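Putative sugar binding protein (Salmonella enterica subsp. enterica serovar Typhimurium, PDB 3KNZ) probably binds a sugar derivative, perhaps a sugar phosphate, through SIS domains related to the isomerase part of glucosamine-6-phosphate synthase. Local coordinates at residues A[224-235]-A[252-261]; A[59-67]-A[235-244]. One frame throughout, in Å; residues are numbered along the deposited sequence.

Contact 1 (A[224-235]-A[252-261]); sequences ADIRLTGPATLF and PVSGYEFEEF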
ATOM      1  N   ALA A 224     -13.685  -5.537  20.482  1.00 37.15           N
ATOM      2  CA  ALA A 224     -13.457  -4.109  20.190  1.00 35.40           C
ATOM      3  C   ALA A 224     -13.068  -3.844  18.742  1.00 34.28           C
ATOM      4  O   ALA A 224     -13.545  -2.895  18.122  1.00 34.28           O
ATOM      5  CB  ALA A 224     -12.376  -3.551  21.119  1.00 34.89           C
ATOM      6  N   ASP A 225     -12.167  -4.674  18.228  1.00 32.37           N
ATOM      7  CA  ASP A 225     -11.711  -4.561  16.858  1.00 30.92           C
ATOM      8  C   ASP A 225     -11.192  -5.914  16.391  1.00 29.33           C
ATOM      9  O   ASP A 225     -10.728  -6.738  17.186  1.00 28.67           O
ATOM     10  CB  ASP A 225     -10.622  -3.498  16.723  1.00 31.69           C
ATOM     11  CG  ASP A 225      -9.342  -3.876  17.438  1.00 31.95           C
ATOM     12  OD1 ASP A 225      -9.392  -4.653  18.408  1.00 36.45           O
ATOM     13  OD2 ASP A 225      -8.279  -3.386  17.032  1.00 35.98           O
ATOM     14  N   ILE A 226     -11.260  -6.125  15.088  1.00 27.34           N
ATOM     15  CA  ILE A 226     -10.890  -7.391  14.508  1.00 26.17           C
ATOM     16  C   ILE A 226      -9.685  -7.211  13.611  1.00 25.83           C
ATOM     17  O   ILE A 226      -9.605  -6.249  12.860  1.00 25.42           O
ATOM     18  CB  ILE A 226     -12.067  -7.950  13.686  1.00 25.84           C
ATOM     19  CG1 ILE A 226     -13.295  -8.111  14.599  1.00 24.90           C
ATOM     20  CG2 ILE A 226     -11.670  -9.260  13.001  1.00 22.92           C
ATOM     21  CD1 ILE A 226     -14.608  -8.407  13.867  1.00 21.29           C
ATOM     22  N   ARG A 227      -8.748  -8.145  13.701  1.00 25.66           N
ATOM     23  CA  ARG A 227      -7.555  -8.112  12.881  1.00 26.01           C
ATOM     24  C   ARG A 227      -7.499  -9.424  12.099  1.00 26.27           C
ATOM     25  O   ARG A 227      -7.694 -10.505  12.663  1.00 26.19           O
ATOM     26  CB  ARG A 227      -6.324  -7.976  13.770  1.00 27.10           C
ATOM     27  CG  ARG A 227      -6.411  -6.863  14.813  1.00 28.40           C
ATOM     28  CD  ARG A 227      -6.320  -5.478  14.208  1.00 29.34           C
ATOM     29  NE  ARG A 227      -6.506  -4.440  15.221  1.00 34.84           N
ATOM     30  CZ  ARG A 227      -6.258  -3.141  15.039  1.00 37.26           C
ATOM     31  NH1 ARG A 227      -5.785  -2.694  13.889  1.00 39.09           N
ATOM     32  NH2 ARG A 227      -6.463  -2.284  16.030  1.00 38.84           N
ATOM     33  N   LEU A 228      -7.248  -9.323  10.801  1.00 26.35           N
ATOM     34  CA  LEU A 228      -7.169 -10.490   9.937  1.00 26.60           C
ATOM     35  C   LEU A 228      -5.744 -10.631   9.458  1.00 26.30           C
ATOM     36  O   LEU A 228      -5.118  -9.637   9.116  1.00 27.72           O
ATOM     37  CB  LEU A 228      -8.055 -10.305   8.706  1.00 26.51           C
ATOM     38  CG  LEU A 228      -9.458  -9.779   8.957  1.00 27.64           C
ATOM     39  CD1 LEU A 228     -10.243  -9.810   7.650  1.00 27.23           C
ATOM     40  CD2 LEU A 228     -10.143 -10.600  10.030  1.00 28.18           C
ATOM     41  N   THR A 229      -5.226 -11.850   9.424  1.00 25.68           N
ATOM     42  CA  THR A 229      -3.877 -12.062   8.923  1.00 25.74           C
ATOM     43  C   THR A 229      -3.836 -13.287   8.034  1.00 25.88           C
ATOM     44  O   THR A 229      -4.738 -14.121   8.055  1.00 25.67           O
ATOM     45  CB  THR A 229      -2.842 -12.243  10.051  1.00 26.07           C
ATOM     46  OG1 THR A 229      -1.510 -12.174   9.506  1.00 28.83           O
ATOM     47  CG2 THR A 229      -3.039 -13.579  10.746  1.00 24.06           C
ATOM     48  N   GLY A 230      -2.780 -13.386   7.242  1.00 26.43           N
ATOM     49  CA  GLY A 230      -2.602 -14.527   6.361  1.00 25.98           C
ATOM     50  C   GLY A 230      -1.284 -14.433   5.637  1.00 24.84           C
ATOM     51  O   GLY A 230      -0.617 -13.394   5.683  1.00 24.29           O
ATOM     52  N   PRO A 231      -0.897 -15.519   4.960  1.00 24.42           N
ATOM     53  CA  PRO A 231       0.358 -15.508   4.218  1.00 23.97           C
ATOM     54  C   PRO A 231       0.289 -14.530   3.056  1.00 23.29           C
ATOM     55  O   PRO A 231      -0.800 -14.125   2.656  1.00 22.84           O
ATOM     56  CB  PRO A 231       0.488 -16.948   3.708  1.00 23.36           C
ATOM     57  CG  PRO A 231      -0.904 -17.464   3.668  1.00 24.79           C
ATOM     58  CD  PRO A 231      -1.625 -16.791   4.806  1.00 25.18           C
ATOM     59  N   ALA A 232       1.454 -14.147   2.545  1.00 23.86           N
ATOM     60  CA  ALA A 232       1.560 -13.222   1.423  1.00 23.83           C
ATOM     61  C   ALA A 232       0.599 -13.581   0.294  1.00 24.39           C
ATOM     62  O   ALA A 232      -0.076 -12.711  -0.257  1.00 24.76           O
ATOM     63  CB  ALA A 232       2.975 -13.215   0.901  1.00 22.54           C
ATOM     64  N   THR A 233       0.529 -14.868  -0.032  1.00 24.57           N
ATOM     65  CA  THR A 233      -0.332 -15.350  -1.113  1.00 24.36           C
ATOM     66  C   THR A 233      -1.829 -15.052  -0.946  1.00 24.79           C
ATOM     67  O   THR A 233      -2.609 -15.267  -1.877  1.00 25.58           O
ATOM     68  CB  THR A 233      -0.165 -16.848  -1.288  1.00 24.13           C
ATOM     69  OG1 THR A 233      -0.354 -17.482  -0.019  1.00 24.60           O
ATOM     70  CG2 THR A 233       1.222 -17.163  -1.823  1.00 20.66           C
ATOM     71  N   LEU A 234      -2.235 -14.574   0.227  1.00 24.34           N
ATOM     72  CA  LEU A 234      -3.637 -14.228   0.465  1.00 24.48           C
ATOM     73  C   LEU A 234      -3.782 -12.793   1.000  1.00 24.12           C
ATOM     74  O   LEU A 234      -4.754 -12.462   1.686  1.00 22.70           O
ATOM     75  CB  LEU A 234      -4.283 -15.239   1.427  1.00 24.62           C
ATOM     76  CG  LEU A 234      -4.435 -16.672   0.900  1.00 23.55           C
ATOM     77  CD1 LEU A 234      -5.003 -17.597   1.970  1.00 18.70           C
ATOM     78  CD2 LEU A 234      -5.312 -16.693  -0.343  1.00 20.41           C
ATOM     79  N   PHE A 235      -2.817 -11.938   0.680  1.00 24.05           N
ATOM     80  CA  PHE A 235      -2.853 -10.572   1.168  1.00 24.04           C
ATOM     81  C   PHE A 235      -4.073  -9.837   0.623  1.00 23.76           C
ATOM     82  O   PHE A 235      -4.770  -9.147   1.365  1.00 23.32           O
ATOM     83  CB  PHE A 235      -1.555  -9.836   0.838  1.00 24.07           C
ATOM     84  CG  PHE A 235      -1.529  -8.415   1.322  1.00 25.54           C
ATOM     85  CD1 PHE A 235      -1.520  -8.134   2.678  1.00 25.45           C
ATOM     86  CD2 PHE A 235      -1.502  -7.358   0.422  1.00 26.15           C
ATOM     87  CE1 PHE A 235      -1.494  -6.828   3.139  1.00 24.47           C
ATOM     88  CE2 PHE A 235      -1.459  -6.051   0.875  1.00 25.44           C
ATOM     89  CZ  PHE A 235      -1.463  -5.790   2.242  1.00 24.88           C
ATOM     90  N   PRO A 252     -13.746  -1.241  13.599  1.00 31.70           N
ATOM     91  CA  PRO A 252     -12.403  -1.401  13.037  1.00 30.50           C
ATOM     92  C   PRO A 252     -11.986  -2.814  12.665  1.00 29.13           C
ATOM     93  O   PRO A 252     -12.065  -3.731  13.490  1.00 28.20           O
ATOM     94  CB  PRO A 252     -11.482  -0.853  14.144  1.00 30.72           C
ATOM     95  CG  PRO A 252     -12.372  -0.078  15.063  1.00 30.78           C
ATOM     96  CD  PRO A 252     -13.695  -0.772  14.994  1.00 31.82           C
ATOM     97  N   VAL A 253     -11.523  -2.964  11.423  1.00 27.65           N
ATOM     98  CA  VAL A 253     -11.033  -4.235  10.927  1.00 26.51           C
ATOM     99  C   VAL A 253      -9.865  -3.990   9.976  1.00 26.37           C
ATOM    100  O   VAL A 253      -9.972  -3.212   9.039  1.00 26.64           O
ATOM    101  CB  VAL A 253     -12.125  -5.030  10.191  1.00 26.94           C
ATOM    102  CG1 VAL A 253     -11.618  -6.442   9.868  1.00 24.17           C
ATOM    103  CG2 VAL A 253     -13.397  -5.095  11.028  1.00 22.95           C
ATOM    104  N   SER A 254      -8.745  -4.656  10.227  1.00 26.27           N
ATOM    105  CA  SER A 254      -7.574  -4.510   9.383  1.00 26.36           C
ATOM    106  C   SER A 254      -7.020  -5.875   9.001  1.00 26.02           C
ATOM    107  O   SER A 254      -7.083  -6.826   9.773  1.00 26.37           O
ATOM    108  CB  SER A 254      -6.506  -3.684  10.101  1.00 26.63           C
ATOM    109  OG  SER A 254      -6.971  -2.373  10.334  1.00 28.49           O
ATOM    110  N   GLY A 255      -6.481  -5.959   7.794  1.00 26.39           N
ATOM    111  CA  GLY A 255      -5.895  -7.200   7.293  1.00 26.96           C
ATOM    112  C   GLY A 255      -4.405  -7.029   7.054  1.00 26.79           C
ATOM    113  O   GLY A 255      -3.989  -6.131   6.331  1.00 26.58           O
ATOM    114  N   TYR A 256      -3.599  -7.898   7.649  1.00 26.26           N
ATOM    115  CA  TYR A 256      -2.159  -7.792   7.516  1.00 26.43           C
ATOM    116  C   TYR A 256      -1.549  -9.031   6.892  1.00 25.89           C
ATOM    117  O   TYR A 256      -2.120 -10.117   6.970  1.00 26.22           O
ATOM    118  CB  TYR A 256      -1.533  -7.631   8.902  1.00 26.36           C
ATOM    119  CG  TYR A 256      -2.089  -6.490   9.720  1.00 27.74           C
ATOM    120  CD1 TYR A 256      -3.318  -6.605  10.356  1.00 29.37           C
ATOM    121  CD2 TYR A 256      -1.373  -5.312   9.888  1.00 27.72           C
ATOM    122  CE1 TYR A 256      -3.827  -5.577  11.112  1.00 30.69           C
ATOM    123  CE2 TYR A 256      -1.875  -4.280  10.645  1.00 27.71           C
ATOM    124  CZ  TYR A 256      -3.101  -4.414  11.252  1.00 29.67           C
ATOM    125  OH  TYR A 256      -3.607  -3.390  12.014  1.00 31.65           O
ATOM    126  N   GLU A 257      -0.387  -8.868   6.265  1.00 25.21           N
ATOM    127  CA  GLU A 257       0.366 -10.020   5.816  1.00 25.25           C
ATOM    128  C   GLU A 257       0.986 -10.545   7.121  1.00 25.39           C
ATOM    129  O   GLU A 257       1.330  -9.759   8.008  1.00 24.31           O
ATOM    130  CB  GLU A 257       1.413  -9.643   4.776  1.00 25.19           C
ATOM    131  CG  GLU A 257       2.265 -10.829   4.292  1.00 26.26           C
ATOM    132  CD  GLU A 257       3.428 -11.168   5.216  1.00 28.76           C
ATOM    133  OE1 GLU A 257       4.054 -10.233   5.767  1.00 28.12           O
ATOM    134  OE2 GLU A 257       3.738 -12.370   5.371  1.00 31.70           O
ATOM    135  N   PHE A 258       1.109 -11.863   7.250  1.00 25.52           N
ATOM    136  CA  PHE A 258       1.566 -12.469   8.508  1.00 25.24           C
ATOM    137  C   PHE A 258       2.811 -11.865   9.161  1.00 25.07           C
ATOM    138  O   PHE A 258       2.765 -11.489  10.335  1.00 25.21           O
ATOM    139  CB  PHE A 258       1.755 -13.986   8.359  1.00 24.72           C
ATOM    140  CG  PHE A 258       2.192 -14.664   9.631  1.00 23.44           C
ATOM    141  CD1 PHE A 258       1.315 -14.810  10.684  1.00 22.80           C
ATOM    142  CD2 PHE A 258       3.478 -15.152   9.772  1.00 23.43           C
ATOM    143  CE1 PHE A 258       1.712 -15.425  11.850  1.00 23.20           C
ATOM    144  CE2 PHE A 258       3.871 -15.769  10.937  1.00 24.34           C
ATOM    145  CZ  PHE A 258       2.987 -15.906  11.975  1.00 22.40           C
ATOM    146  N   GLU A 259       3.918 -11.796   8.427  1.00 24.56           N
ATOM    147  CA  GLU A 259       5.178 -11.294   8.996  1.00 24.45           C
ATOM    148  C   GLU A 259       5.138  -9.803   9.300  1.00 24.15           C
ATOM    149  O   GLU A 259       5.740  -9.349  10.269  1.00 24.23           O
ATOM    150  CB  GLU A 259       6.354 -11.621   8.081  1.00 24.64           C
ATOM    151  CG  GLU A 259       6.567 -13.122   7.863  1.00 23.45           C
ATOM    152  CD  GLU A 259       6.965 -13.865   9.127  1.00 25.80           C
ATOM    153  OE1 GLU A 259       7.373 -13.210  10.115  1.00 25.59           O
ATOM    154  OE2 GLU A 259       6.874 -15.115   9.125  1.00 24.01           O
ATOM    155  N   GLU A 260       4.442  -9.037   8.473  1.00 23.83           N
ATOM    156  CA  GLU A 260       4.287  -7.619   8.750  1.00 24.18           C
ATOM    157  C   GLU A 260       3.565  -7.496  10.088  1.00 24.58           C
ATOM    158  O   GLU A 260       3.901  -6.646  10.914  1.00 25.19           O
ATOM    159  CB  GLU A 260       3.484  -6.930   7.646  1.00 23.96           C
ATOM    160  CG  GLU A 260       4.201  -6.897   6.327  1.00 26.38           C
ATOM    161  CD  GLU A 260       5.522  -6.188   6.430  1.00 29.17           C
ATOM    162  OE1 GLU A 260       5.525  -5.021   6.868  1.00 30.34           O
ATOM    163  OE2 GLU A 260       6.553  -6.791   6.068  1.00 34.18           O
ATOM    164  N   PHE A 261       2.580  -8.373  10.288  1.00 24.44           N
ATOM    165  CA  PHE A 261       1.794  -8.422  11.505  1.00 24.49           C
ATOM    166  C   PHE A 261       2.671  -8.725  12.719  1.00 25.30           C
ATOM    167  O   PHE A 261       2.609  -8.014  13.718  1.00 24.90           O
ATOM    168  CB  PHE A 261       0.681  -9.457  11.372  1.00 23.98           C
ATOM    169  CG  PHE A 261      -0.203  -9.538  12.568  1.00 24.05           C
ATOM    170  CD1 PHE A 261      -1.168  -8.578  12.796  1.00 25.17           C
ATOM    171  CD2 PHE A 261      -0.072 -10.573  13.469  1.00 25.15           C
ATOM    172  CE1 PHE A 261      -1.984  -8.646  13.899  1.00 25.54           C
ATOM    173  CE2 PHE A 261      -0.884 -10.644  14.567  1.00 25.58           C
ATOM    174  CZ  PHE A 261      -1.844  -9.675  14.783  1.00 25.52           C
TER
HETATM  175  O   HOH W   1       3.562 -14.851   4.548  1.00 40.30           O
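I226 and V253 lie side by side in a parallel beta-alpha-beta unit, in which helix 235-249 connects strand 225-230 to 253-257, a strand at the margin of its five-stranded parallel sheet. The backbone bonds alternate: I226 N reaches P252 O, S254 N reaches I226 O, L228 N reaches S254 O at 2.7 Å, and Y256 N reaches L228 O, also at 2.7 Å. Beyond them the pairing weakens, with Y256 O taking only weak bonds from G230 N and T229 OG1, before F258 N restores a firm one to G230 O (2.8 Å).

Apolar packing covers the face under helix 235-249. I226, L228 and V253 turn their branched side chains there, V253 CG1 lying 4.1 Å from L228 CG, and M245 covers all three. G255 has no side chain on this face, where A242 CB comes up against its backbone. On the other face the side chains are more polar. R227, bent at chi2, passes its CD along the edge of the Y256 ring, and its NH1 makes a weak bond to Y256 OH (3.0 Å); the guanidinium also faces D225 in a salt bridge of doubtful geometry. T229 holds OG1 opposite its own backbone N (chi1 -168°), which brings it 3.2 Å from F258 CA, where a small hydroxyl fits against the start of the next helix.

E257 is the N-cap of that helix, its carboxylate accepting from E259 N and E260 N, both coming from above its plane, while its CG rests on A232 CA and its CB on F235 CD1. A water links the two segments here, accepting from A232 N and donating to E257 OE2 (2.6 Å).

Contact 2 (A[59-67]-A[235-244]); sequences GTSYHGALT and FGTVQEGALK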
ATOM      1  N   GLY A  59      -9.998   0.449  -3.175  1.00 24.89           N
ATOM      2  CA  GLY A  59     -10.871  -0.501  -2.476  1.00 24.17           C
ATOM      3  C   GLY A  59     -10.920  -1.902  -3.075  1.00 23.69           C
ATOM      4  O   GLY A  59      -9.889  -2.504  -3.356  1.00 22.89           O
ATOM      5  N   THR A  60     -12.126  -2.429  -3.262  1.00 23.66           N
ATOM      6  CA  THR A  60     -12.285  -3.778  -3.800  1.00 23.20           C
ATOM      7  C   THR A  60     -11.539  -3.989  -5.120  1.00 22.80           C
ATOM      8  O   THR A  60     -10.970  -5.053  -5.346  1.00 21.41           O
ATOM      9  CB  THR A  60     -13.767  -4.141  -3.966  1.00 23.61           C
ATOM     10  OG1 THR A  60     -14.395  -4.148  -2.679  1.00 22.88           O
ATOM     11  CG2 THR A  60     -13.923  -5.522  -4.620  1.00 20.35           C
ATOM     12  N   SER A  61     -11.534  -2.974  -5.977  1.00 23.02           N
ATOM     13  CA  SER A  61     -10.834  -3.067  -7.251  1.00 23.58           C
ATOM     14  C   SER A  61      -9.345  -3.270  -7.018  1.00 22.76           C
ATOM     15  O   SER A  61      -8.717  -4.134  -7.633  1.00 22.07           O
ATOM     16  CB  SER A  61     -11.072  -1.806  -8.081  1.00 23.78           C
ATOM     17  OG  SER A  61     -12.454  -1.638  -8.348  1.00 25.83           O
ATOM     18  N   TYR A  62      -8.789  -2.455  -6.129  1.00 23.34           N
ATOM     19  CA  TYR A  62      -7.371  -2.530  -5.760  1.00 23.32           C
ATOM     20  C   TYR A  62      -7.009  -3.891  -5.180  1.00 22.70           C
ATOM     21  O   TYR A  62      -5.967  -4.461  -5.523  1.00 22.56           O
ATOM     22  CB  TYR A  62      -7.034  -1.406  -4.768  1.00 23.71           C
ATOM     23  CG  TYR A  62      -5.732  -1.562  -4.004  1.00 23.33           C
ATOM     24  CD1 TYR A  62      -4.504  -1.341  -4.614  1.00 24.51           C
ATOM     25  CD2 TYR A  62      -5.743  -1.882  -2.648  1.00 25.25           C
ATOM     26  CE1 TYR A  62      -3.314  -1.470  -3.894  1.00 27.08           C
ATOM     27  CE2 TYR A  62      -4.571  -2.019  -1.926  1.00 27.38           C
ATOM     28  CZ  TYR A  62      -3.362  -1.810  -2.548  1.00 28.25           C
ATOM     29  OH  TYR A  62      -2.213  -1.944  -1.799  1.00 31.96           O
ATOM     30  N   HIS A  63      -7.874  -4.410  -4.309  1.00 22.53           N
ATOM     31  CA  HIS A  63      -7.651  -5.724  -3.706  1.00 22.89           C
ATOM     32  C   HIS A  63      -7.693  -6.825  -4.762  1.00 22.56           C
ATOM     33  O   HIS A  63      -6.864  -7.727  -4.759  1.00 22.49           O
ATOM     34  CB  HIS A  63      -8.679  -6.007  -2.624  1.00 22.84           C
ATOM     35  CG  HIS A  63      -8.696  -4.983  -1.536  1.00 24.02           C
ATOM     36  ND1 HIS A  63      -9.862  -4.499  -0.986  1.00 22.83           N
ATOM     37  CD2 HIS A  63      -7.684  -4.322  -0.923  1.00 22.11           C
ATOM     38  CE1 HIS A  63      -9.566  -3.613  -0.051  1.00 26.01           C
ATOM     39  NE2 HIS A  63      -8.251  -3.483   0.002  1.00 22.71           N
ATOM     40  N   GLY A  64      -8.663  -6.743  -5.664  1.00 21.44           N
ATOM     41  CA  GLY A  64      -8.758  -7.693  -6.750  1.00 22.14           C
ATOM     42  C   GLY A  64      -7.463  -7.729  -7.533  1.00 22.49           C
ATOM     43  O   GLY A  64      -7.027  -8.796  -7.978  1.00 22.47           O
ATOM     44  N   ALA A  65      -6.857  -6.557  -7.706  1.00 22.89           N
ATOM     45  CA  ALA A  65      -5.573  -6.439  -8.399  1.00 23.19           C
ATOM     46  C   ALA A  65      -4.485  -7.133  -7.595  1.00 23.36           C
ATOM     47  O   ALA A  65      -3.686  -7.892  -8.141  1.00 24.39           O
ATOM     48  CB  ALA A  65      -5.209  -4.976  -8.626  1.00 22.83           C
ATOM     49  N   LEU A  66      -4.444  -6.880  -6.292  1.00 23.78           N
ATOM     50  CA  LEU A  66      -3.440  -7.530  -5.451  1.00 23.61           C
ATOM     51  C   LEU A  66      -3.557  -9.056  -5.564  1.00 24.07           C
ATOM     52  O   LEU A  66      -2.557  -9.763  -5.752  1.00 24.91           O
ATOM     53  CB  LEU A  66      -3.575  -7.090  -3.987  1.00 22.64           C
ATOM     54  CG  LEU A  66      -3.190  -5.637  -3.670  1.00 23.54           C
ATOM     55  CD1 LEU A  66      -3.590  -5.265  -2.246  1.00 17.24           C
ATOM     56  CD2 LEU A  66      -1.695  -5.409  -3.904  1.00 17.16           C
ATOM     57  N   THR A  67      -4.791  -9.546  -5.473  1.00 23.66           N
ATOM     58  CA  THR A  67      -5.086 -10.977  -5.517  1.00 23.52           C
ATOM     59  C   THR A  67      -4.645 -11.676  -6.818  1.00 24.19           C
ATOM     60  O   THR A  67      -4.164 -12.810  -6.781  1.00 24.23           O
ATOM     61  CB  THR A  67      -6.598 -11.205  -5.245  1.00 23.81           C
ATOM     62  OG1 THR A  67      -6.886 -10.869  -3.880  1.00 22.44           O
ATOM     63  CG2 THR A  67      -7.009 -12.653  -5.497  1.00 21.71           C
ATOM     64  N   PHE A 235      -2.817 -11.938   0.680  1.00 24.05           N
ATOM     65  CA  PHE A 235      -2.853 -10.572   1.168  1.00 24.04           C
ATOM     66  C   PHE A 235      -4.073  -9.837   0.623  1.00 23.76           C
ATOM     67  O   PHE A 235      -4.770  -9.147   1.365  1.00 23.32           O
ATOM     68  CB  PHE A 235      -1.555  -9.836   0.838  1.00 24.07           C
ATOM     69  CG  PHE A 235      -1.529  -8.415   1.322  1.00 25.54           C
ATOM     70  CD1 PHE A 235      -1.520  -8.134   2.678  1.00 25.45           C
ATOM     71  CD2 PHE A 235      -1.502  -7.358   0.422  1.00 26.15           C
ATOM     72  CE1 PHE A 235      -1.494  -6.828   3.139  1.00 24.47           C
ATOM     73  CE2 PHE A 235      -1.459  -6.051   0.875  1.00 25.44           C
ATOM     74  CZ  PHE A 235      -1.463  -5.790   2.242  1.00 24.88           C
ATOM     75  N   GLY A 236      -4.344  -9.997  -0.668  1.00 24.23           N
ATOM     76  CA  GLY A 236      -5.517  -9.367  -1.278  1.00 23.77           C
ATOM     77  C   GLY A 236      -6.798  -9.802  -0.585  1.00 23.92           C
ATOM     78  O   GLY A 236      -7.728  -9.005  -0.418  1.00 24.39           O
ATOM     79  N   THR A 237      -6.823 -11.068  -0.163  1.00 22.99           N
ATOM     80  CA  THR A 237      -7.961 -11.667   0.526  1.00 23.02           C
ATOM     81  C   THR A 237      -8.275 -11.033   1.877  1.00 23.17           C
ATOM     82  O   THR A 237      -9.427 -10.709   2.149  1.00 23.13           O
ATOM     83  CB  THR A 237      -7.717 -13.159   0.769  1.00 22.96           C
ATOM     84  OG1 THR A 237      -7.405 -13.796  -0.475  1.00 21.50           O
ATOM     85  CG2 THR A 237      -8.941 -13.808   1.417  1.00 21.33           C
ATOM     86  N   VAL A 238      -7.264 -10.883   2.729  1.00 24.21           N
ATOM     87  CA  VAL A 238      -7.466 -10.271   4.059  1.00 24.97           C
ATOM     88  C   VAL A 238      -7.700  -8.762   3.953  1.00 24.56           C
ATOM     89  O   VAL A 238      -8.364  -8.184   4.806  1.00 24.08           O
ATOM     90  CB  VAL A 238      -6.310 -10.577   5.064  1.00 25.36           C
ATOM     91  CG1 VAL A 238      -6.211 -12.094   5.311  1.00 24.50           C
ATOM     92  CG2 VAL A 238      -4.989 -10.020   4.582  1.00 22.63           C
ATOM     93  N   GLN A 239      -7.171  -8.136   2.905  1.00 24.17           N
ATOM     94  CA  GLN A 239      -7.400  -6.707   2.676  1.00 24.70           C
ATOM     95  C   GLN A 239      -8.861  -6.452   2.312  1.00 24.91           C
ATOM     96  O   GLN A 239      -9.507  -5.559   2.874  1.00 25.06           O
ATOM     97  CB  GLN A 239      -6.480  -6.187   1.570  1.00 24.67           C
ATOM     98  CG  GLN A 239      -5.052  -6.019   2.011  1.00 24.81           C
ATOM     99  CD  GLN A 239      -4.868  -4.768   2.837  1.00 26.90           C
ATOM    100  OE1 GLN A 239      -4.969  -3.656   2.317  1.00 28.14           O
ATOM    101  NE2 GLN A 239      -4.574  -4.936   4.117  1.00 23.56           N
ATOM    102  N   GLU A 240      -9.372  -7.250   1.375  1.00 25.07           N
ATOM    103  CA  GLU A 240     -10.758  -7.137   0.921  1.00 24.75           C
ATOM    104  C   GLU A 240     -11.712  -7.554   2.016  1.00 24.69           C
ATOM    105  O   GLU A 240     -12.758  -6.935   2.203  1.00 25.71           O
ATOM    106  CB  GLU A 240     -10.998  -8.002  -0.321  1.00 25.37           C
ATOM    107  CG  GLU A 240     -12.461  -8.079  -0.794  1.00 25.07           C
ATOM    108  CD  GLU A 240     -13.031  -6.746  -1.243  1.00 25.61           C
ATOM    109  OE1 GLU A 240     -12.293  -5.739  -1.235  1.00 28.04           O
ATOM    110  OE2 GLU A 240     -14.222  -6.713  -1.620  1.00 25.21           O
ATOM    111  N   GLY A 241     -11.371  -8.616   2.732  1.00 24.13           N
ATOM    112  CA  GLY A 241     -12.204  -9.062   3.830  1.00 23.93           C
ATOM    113  C   GLY A 241     -12.272  -7.992   4.906  1.00 23.71           C
ATOM    114  O   GLY A 241     -13.319  -7.769   5.516  1.00 24.55           O
ATOM    115  N   ALA A 242     -11.151  -7.322   5.136  1.00 22.98           N
ATOM    116  CA  ALA A 242     -11.094  -6.291   6.152  1.00 23.74           C
ATOM    117  C   ALA A 242     -12.020  -5.133   5.776  1.00 24.24           C
ATOM    118  O   ALA A 242     -12.827  -4.671   6.589  1.00 23.37           O
ATOM    119  CB  ALA A 242      -9.661  -5.801   6.333  1.00 22.57           C
ATOM    120  N   LEU A 243     -11.902  -4.680   4.536  1.00 24.82           N
ATOM    121  CA  LEU A 243     -12.698  -3.563   4.062  1.00 24.39           C
ATOM    122  C   LEU A 243     -14.192  -3.861   4.113  1.00 24.23           C
ATOM    123  O   LEU A 243     -14.962  -3.007   4.530  1.00 24.25           O
ATOM    124  CB  LEU A 243     -12.276  -3.156   2.640  1.00 24.36           C
ATOM    125  CG  LEU A 243     -13.086  -1.993   2.041  1.00 25.33           C
ATOM    126  CD1 LEU A 243     -13.045  -0.789   2.981  1.00 20.16           C
ATOM    127  CD2 LEU A 243     -12.615  -1.613   0.636  1.00 22.61           C
ATOM    128  N   LYS A 244     -14.609  -5.064   3.719  1.00 25.06           N
ATOM    129  CA  LYS A 244     -16.042  -5.379   3.717  1.00 25.86           C
ATOM    130  C   LYS A 244     -16.608  -5.465   5.130  1.00 25.95           C
ATOM    131  O   LYS A 244     -17.708  -4.972   5.388  1.00 26.41           O
ATOM    132  CB  LYS A 244     -16.358  -6.669   2.961  1.00 25.75           C
ATOM    133  CG  LYS A 244     -15.776  -6.752   1.570  1.00 30.61           C
ATOM    134  CD  LYS A 244     -15.991  -5.509   0.722  1.00 35.29           C
ATOM    135  CE  LYS A 244     -17.412  -5.330   0.292  1.00 35.63           C
ATOM    136  NZ  LYS A 244     -17.466  -4.220  -0.685  1.00 39.12           N
TER
HETATM  137  O   HOH W   2      -2.566  -2.310   0.636  1.00 30.97           O
HETATM  138  O   HOH W   3      -2.602 -11.091  -2.685  1.00 26.69           O
HETATM  139  O   HOH W   4      -5.202 -12.735  -2.061  1.00 25.84           O
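G59 CA packs on L243 CD2 (3.7 Å) where two antiparallel helices meet: 59-76, in the SIS family region, and 235-249, the crossover helix of the chain's second parallel sheet. Their local axes approach to 7.9 Å at 164°. G59 has a positive phi, a conformation that glycine adopts easily.

The next residue, T60, donates from OG1 to the syn lone pair of E240 OE2 (2.8 Å); a threonine suits the place because its short branch offers a hydroxyl to the carboxylate and lays CG2 against the same group. Y62 stands back from the other helix, and its OH reaches Q239 OE1 only through a water. H63 is the central knob, set among G236, Q239, E240 and L243. Its ND1 donates to E240 OE1 (2.7 Å), which it meets nearly along the C-O axis and close to the plane of the ring. Both oxygens of the E240 carboxylate are thus held from helix 59-76. One face of the imidazole lies over the Q239 backbone, with H63 CD2 3.3 Å from Q239 CB, while G59 O sits above the opposite face.

L66 then lays CB against G236 CA and CD1 against F235 CE2. G236, with no side chain, leaves the place facing T67 to the threonine hydroxyl, and the backbones close to 4.6 Å between the CA atoms of T67 and G236. T67 OG1 also bonds to Y162 OH, and a water joins it to T237 OG1, lying 2.9 Å from the latter.

Helix 235-249 serves both contacts, whose centres lie about 11 Å apart. In contact 1 it is the connection between the two paired strands; in contact 2 the same helix carries the face that meets helix 59-76, tying the second parallel sheet to the helix that follows strand 52-56 of the first. The two meet directly where Q239 NE2 approaches G255 O to 2.6 Å, at best a weak hydrogen bond, and A242 CB rests 3.5 Å from G255 N. F235 belongs to both, and its ring also meets F86 of the second subunit edge-to-face. A bound imidazole, probably from the crystallisation liquor, lies about 3 Å from the side chain of R227 in contact 1.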